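Local coordinates for nucleoprotein (Rift valley fever virus, PDB 3OV9), which encapsidates the viral genomic RNA as ring-forming oligomers, shielding it from nucleases and giving the template for viral transcription and replication, at residues A[35-39]-A[206-210]. Residue numbers count along the deposited sequence, not the author numbering.
Sequences ARRVI and SNFIS. With NA (sodium ion), chain E.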
loop_
_atom_site.group_PDB
_atom_site.type_symbol
_atom_site.label_atom_id
_atom_site.label_comp_id
_atom_site.label_asym_id
_atom_site.label_seq_id
_atom_site.Cartn_x
_atom_site.Cartn_y
_atom_site.Cartn_z
ATOM N N ALA A 35 -6.472 23.948 -33.020
ATOM C CA ALA A 35 -6.219 23.534 -34.409
ATOM C C ALA A 35 -5.550 24.603 -35.276
ATOM O O ALA A 35 -4.627 24.298 -36.037
ATOM C CB ALA A 35 -7.501 23.050 -35.058
ATOM N N ARG A 36 -6.015 25.847 -35.167
ATOM C CA ARG A 36 -5.437 26.950 -35.940
ATOM C C ARG A 36 -3.965 27.176 -35.599
ATOM O O ARG A 36 -3.149 27.414 -36.493
ATOM C CB ARG A 36 -6.239 28.243 -35.745
ATOM C CG ARG A 36 -7.593 28.238 -36.429
ATOM C CD ARG A 36 -8.419 29.464 -36.047
ATOM N NE ARG A 36 -9.759 29.411 -36.630
ATOM C CZ ARG A 36 -10.806 28.804 -36.074
ATOM N NH1 ARG A 36 -10.690 28.188 -34.902
ATOM N NH2 ARG A 36 -11.978 28.813 -36.697
ATOM N N ARG A 37 -3.630 27.089 -34.313
ATOM C CA ARG A 37 -2.246 27.227 -33.870
ATOM C C ARG A 37 -1.390 26.048 -34.342
ATOM O O ARG A 37 -0.236 26.238 -34.728
ATOM C CB ARG A 37 -2.164 27.399 -32.348
ATOM C CG ARG A 37 -0.769 27.756 -31.807
ATOM C CD ARG A 37 -0.168 29.008 -32.445
ATOM N NE ARG A 37 1.118 29.348 -31.836
ATOM C CZ ARG A 37 2.076 30.059 -32.424
ATOM N NH1 ARG A 37 1.921 30.515 -33.660
ATOM N NH2 ARG A 37 3.204 30.308 -31.772
ATOM N N VAL A 38 -1.966 24.846 -34.320
ATOM C CA VAL A 38 -1.270 23.642 -34.796
ATOM C C VAL A 38 -0.839 23.800 -36.259
ATOM O O VAL A 38 0.326 23.574 -36.595
ATOM C CB VAL A 38 -2.125 22.354 -34.607
ATOM C CG1 VAL A 38 -1.529 21.178 -35.385
ATOM C CG2 VAL A 38 -2.231 21.992 -33.134
ATOM N N ILE A 39 -1.777 24.208 -37.110
ATOM C CA ILE A 39 -1.500 24.394 -38.538
ATOM C C ILE A 39 -0.521 25.556 -38.769
ATOM O O ILE A 39 0.360 25.468 -39.627
ATOM C CB ILE A 39 -2.804 24.561 -39.356
ATOM C CG1 ILE A 39 -3.658 23.293 -39.239
ATOM C CG2 ILE A 39 -2.508 24.855 -40.833
ATOM C CD1 ILE A 39 -5.075 23.455 -39.699
ATOM N N SER A 206 -16.262 22.503 -31.268
ATOM C CA SER A 206 -15.264 23.548 -31.516
ATOM C C SER A 206 -15.614 24.411 -32.728
ATOM O O SER A 206 -16.416 24.017 -33.578
ATOM C CB SER A 206 -13.872 22.942 -31.690
ATOM O OG SER A 206 -13.676 22.507 -33.022
ATOM N N ASN A 207 -14.995 25.587 -32.804
ATOM C CA ASN A 207 -15.245 26.517 -33.901
ATOM C C ASN A 207 -14.387 26.241 -35.141
ATOM O O ASN A 207 -14.312 27.078 -36.043
ATOM C CB ASN A 207 -15.081 27.971 -33.429
ATOM C CG ASN A 207 -13.644 28.320 -33.061
ATOM O OD1 ASN A 207 -12.724 27.518 -33.230
ATOM N ND2 ASN A 207 -13.446 29.533 -32.553
ATOM N N PHE A 208 -13.749 25.070 -35.183
ATOM C CA PHE A 208 -12.859 24.729 -36.289
ATOM C C PHE A 208 -13.483 23.751 -37.285
ATOM O O PHE A 208 -13.793 22.605 -36.936
ATOM C CB PHE A 208 -11.518 24.195 -35.783
ATOM C CG PHE A 208 -10.483 24.083 -36.855
ATOM C CD1 PHE A 208 -9.882 25.226 -37.380
ATOM C CD2 PHE A 208 -10.120 22.841 -37.360
ATOM C CE1 PHE A 208 -8.926 25.133 -38.384
ATOM C CE2 PHE A 208 -9.162 22.737 -38.361
ATOM C CZ PHE A 208 -8.565 23.885 -38.875
ATOM N N ILE A 209 -13.611 24.218 -38.529
ATOM C CA ILE A 209 -14.368 23.563 -39.609
ATOM C C ILE A 209 -15.872 23.758 -39.382
ATOM O O ILE A 209 -16.426 23.299 -38.378
ATOM C CB ILE A 209 -14.000 22.047 -39.826
ATOM C CG1 ILE A 209 -12.479 21.835 -39.965
ATOM C CG2 ILE A 209 -14.757 21.462 -41.020
ATOM C CD1 ILE A 209 -11.816 22.519 -41.157
ATOM N N SER A 210 -16.516 24.465 -40.312
ATOM C CA SER A 210 -17.944 24.788 -40.220
ATOM C C SER A 210 -18.824 23.546 -40.070
ATOM O O SER A 210 -18.438 22.449 -40.489
ATOM C CB SER A 210 -18.390 25.601 -41.440
ATOM O OG SER A 210 -18.406 24.803 -42.612
HETATM NA NA NA E . -17.622 24.673 -36.204
HETATM O O HOH W 1 -18.077 27.131 -36.485
#
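A sodium-bound loop, residues 206-210 between helices 189-204 and 211-220, which also lends Ser206 to the nitrite pocket, meets the first turn of helix 35-46 here. The buried side chain of Phe208 makes the apolar part: its ring lies against the helix, with Ala35 CB 3.6 Å from the ring centroid and nearly on the ring normal, a CH-pi contact over the face. One turn on, Ile39 CD1 reaches Phe208 CZ at 3.6 Å; the two helix residues sit i and i+4, so both present side chains to the same ring. Next to them Arg36 runs alongside, its CG 3.9 Å from Phe208 CD1, and its guanidinium donates two hydrogen bonds to Asn207, NH1 to OD1 at 2.7 Å and NH2 to the backbone O at 3.0 Å. In this all-helical orthogonal bundle the contact ties the N-terminal part, essential for oligomerization, to a loop far along the chain. Arg8 of a second subunit packs on Ile39 and Phe208, and Gln5 of that subunit accepts a hydrogen bond from Ile209 N. Behind the ring the loop curls round the sodium, held by Ser206 O at 3.0 Å, Ile209 O at 2.8 Å and a water, before Ser210 N-caps helix 211-220.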